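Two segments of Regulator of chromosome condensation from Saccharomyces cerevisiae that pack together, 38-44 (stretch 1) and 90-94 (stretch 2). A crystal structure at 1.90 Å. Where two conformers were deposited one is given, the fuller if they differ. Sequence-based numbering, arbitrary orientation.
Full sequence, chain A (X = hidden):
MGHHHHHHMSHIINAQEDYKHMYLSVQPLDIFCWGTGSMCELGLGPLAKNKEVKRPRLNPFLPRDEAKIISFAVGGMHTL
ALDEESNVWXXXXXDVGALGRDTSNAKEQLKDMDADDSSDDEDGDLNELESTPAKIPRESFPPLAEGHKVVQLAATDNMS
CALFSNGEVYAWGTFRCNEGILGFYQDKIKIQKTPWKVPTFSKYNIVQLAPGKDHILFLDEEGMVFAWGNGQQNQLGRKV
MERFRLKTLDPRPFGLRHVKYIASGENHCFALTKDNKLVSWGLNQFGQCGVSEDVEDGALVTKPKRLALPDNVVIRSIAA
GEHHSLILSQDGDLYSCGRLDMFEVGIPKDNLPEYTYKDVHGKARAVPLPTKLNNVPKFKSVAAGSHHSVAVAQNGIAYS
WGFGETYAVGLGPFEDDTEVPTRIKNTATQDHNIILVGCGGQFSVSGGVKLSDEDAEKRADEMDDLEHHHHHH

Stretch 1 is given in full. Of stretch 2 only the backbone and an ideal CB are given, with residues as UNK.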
# COMPACT_ATOMS: atom_id res chain seq x y z
N SER A 38 -18.57 2.19 -1.46
CA SER A 38 -19.79 1.37 -1.38
C SER A 38 -19.74 0.36 -0.23
O SER A 38 -20.78 -0.17 0.19
CB SER A 38 -20.06 0.67 -2.72
OG SER A 38 -19.11 -0.36 -2.96
N MET A 39 -18.53 0.08 0.26
CA MET A 39 -18.31 -0.85 1.36
C MET A 39 -17.74 -0.11 2.58
O MET A 39 -17.03 -0.70 3.41
CB MET A 39 -17.40 -2.01 0.91
CG MET A 39 -18.05 -2.99 -0.09
SD MET A 39 -16.97 -4.27 -0.78
CE MET A 39 -15.92 -3.29 -1.85
N CYS A 40 -18.04 1.18 2.67
CA CYS A 40 -17.64 2.07 3.78
C CYS A 40 -16.18 2.54 3.74
O CYS A 40 -15.69 3.12 4.71
CB CYS A 40 -17.97 1.45 5.15
SG CYS A 40 -19.76 1.17 5.40
N GLU A 41 -15.50 2.31 2.61
CA GLU A 41 -14.04 2.57 2.52
C GLU A 41 -13.62 4.02 2.73
O GLU A 41 -12.50 4.28 3.19
CB GLU A 41 -13.47 2.12 1.17
CG GLU A 41 -13.67 0.67 0.82
CD GLU A 41 -14.83 0.47 -0.13
OE1 GLU A 41 -15.94 0.98 0.17
OE2 GLU A 41 -14.64 -0.18 -1.18
N LEU A 42 -14.50 4.95 2.38
CA LEU A 42 -14.16 6.37 2.39
C LEU A 42 -14.10 6.96 3.80
O LEU A 42 -13.42 7.96 4.02
CB LEU A 42 -15.11 7.20 1.52
CG LEU A 42 -15.11 6.93 0.01
CD1 LEU A 42 -16.14 7.81 -0.70
CD2 LEU A 42 -13.71 7.12 -0.58
N GLY A 43 -14.79 6.33 4.74
CA GLY A 43 -14.83 6.84 6.11
C GLY A 43 -15.36 8.25 6.20
O GLY A 43 -14.93 9.03 7.04
N LEU A 44 -16.30 8.58 5.32
CA LEU A 44 -16.93 9.89 5.32
C LEU A 44 -18.36 9.81 5.88
O LEU A 44 -19.19 10.70 5.64
CB LEU A 44 -16.89 10.52 3.93
CG LEU A 44 -15.50 10.95 3.43
CD1 LEU A 44 -15.53 11.28 1.95
CD2 LEU A 44 -14.93 12.13 4.22
N UNK A 90 -9.83 2.93 12.72
CA UNK A 90 -10.17 2.09 11.58
C UNK A 90 -11.52 2.47 10.99
O UNK A 90 -12.40 2.98 11.70
CB UNK A 90 -10.17 0.62 11.99
N UNK A 91 -11.67 2.22 9.69
CA UNK A 91 -12.95 2.34 9.02
C UNK A 91 -12.92 1.52 7.74
O UNK A 91 -11.84 1.21 7.23
CB UNK A 91 -13.28 3.80 8.72
N UNK A 92 -14.10 1.16 7.25
CA UNK A 92 -14.22 0.31 6.07
C UNK A 92 -15.04 -0.92 6.38
O UNK A 92 -15.86 -0.93 7.31
CB UNK A 92 -12.84 -0.10 5.55
N UNK A 93 -14.81 -1.98 5.61
CA UNK A 93 -15.62 -3.18 5.71
C UNK A 93 -15.22 -4.07 6.90
O UNK A 93 -14.07 -4.50 7.01
CB UNK A 93 -15.51 -3.98 4.41
N UNK A 94 -16.17 -4.32 7.79
CA UNK A 94 -15.93 -5.15 8.96
C UNK A 94 -16.53 -6.56 8.86
O UNK A 94 -16.64 -7.26 9.88
CB UNK A 94 -16.49 -4.45 10.20

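Stretch 1 meets its partner with backbone more than with side chains. The type I turn from Cys-40 to Gly-43 is closed by a weak hydrogen bond, Gly-43 N to Cys-40 O at 3.3 Å, and the carbonyl groups of Met-39 and Cys-40 approach stretch 2. Glu-41 is turned away, its OE1 accepting a hydrogen bond from Met-39 N at 2.7 Å, so the acid braces its own loop rather than offering a charge across the contact.

Position 90 is extended, with phi/psi of -147/151, and its ideal CB has nothing of stretch 1 within 5.5 Å. This contact therefore sets no rule for it, and many residues that tolerate a strand would do. It is Ser-90, whose OG is hydrogen-bonded elsewhere in the structure.

Position 91 is where the choice matters most. The backbone is again extended at -158/159, and CA-to-CB points toward the turn, with the ideal CB 4.3 Å from Gly-43 CA and 4.7 Å from Cys-40 O. Ahead of it lie the bare CA of Gly-43 and the carbonyl oxygen of Glu-41. A flat side chain could slide over the glycine, and one carrying a donor could also answer the oxygen; a large aromatic or a long amide might be considered, while a small residue would leave the turn largely untouched. The residue is Trp-91, with chi1 at 68° (p) and chi2 at 91°. Gly-43 CA lies over one face of its indole, 3.2 Å from CD1, and Glu-41 O sits at the ring edge, near its plane, where NE1 donates to it at 2.8 Å. The angle of 127° makes that hydrogen bond weak despite its short length. A water supplements it, donating to Glu-41 O at 2.6 Å and to Trp-91 O at 3.2 Å. The fit depends on glycine at 43: an ideal CB there would lie 2.4 Å from Trp-91 CD1, a clash, and the positive phi of 59° favours glycine independently.

Position 92 can be read from its backbone alone. At phi/psi of 123/-155, a CB would be jammed against the preceding carbonyl oxygen, which calls for glycine whatever stretch 1 offers. The deposited Gly-92 lies close to the turn: its CA is 3.5 Å from Cys-40 O in a CA-H...O contact.

At position 93 CA-to-CB points sideways, and the ideal CB is 3.7 Å from Met-39 O. Met-39 offers a CB nearby, but the end of its side chain leads away, so there is little to grip; a small or modest residue such as Ala, Ser, Cys or Val seems reasonable. Cys-93 takes the place with chi1 at -174° (t), its CB 4.4 Å from Met-39 CB in a light apolar contact. Cys-93 N lies 3.4 Å from Met-39 O, but the poor angle excludes a hydrogen bond.

Position 94 has nothing of stretch 1 within 5.5 Å of its ideal CB, and the choice is open here. Asn-94 has both amide atoms hydrogen-bonded elsewhere in the structure.

Stretch 2 (90-94) SWGCN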
# COMPACT_ATOMS: atom_id res chain seq x y z
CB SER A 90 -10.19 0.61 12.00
OG SER A 90 -11.25 0.37 12.91
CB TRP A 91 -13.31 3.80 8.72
CG TRP A 91 -12.44 4.47 7.69
CD1 TRP A 91 -12.67 4.53 6.35
CD2 TRP A 91 -11.23 5.21 7.93
NE1 TRP A 91 -11.67 5.24 5.73
CE2 TRP A 91 -10.77 5.67 6.67
CE3 TRP A 91 -10.47 5.50 9.07
CZ2 TRP A 91 -9.60 6.42 6.53
CZ3 TRP A 91 -9.31 6.25 8.92
CH2 TRP A 91 -8.88 6.69 7.66
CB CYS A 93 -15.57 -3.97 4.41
SG CYS A 93 -16.70 -5.36 4.41
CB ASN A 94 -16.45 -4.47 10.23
CG ASN A 94 -15.66 -4.86 11.47
OD1 ASN A 94 -14.56 -5.40 11.37
ND2 ASN A 94 -16.22 -4.58 12.64
O HOH W 1 -11.21 2.29 4.33
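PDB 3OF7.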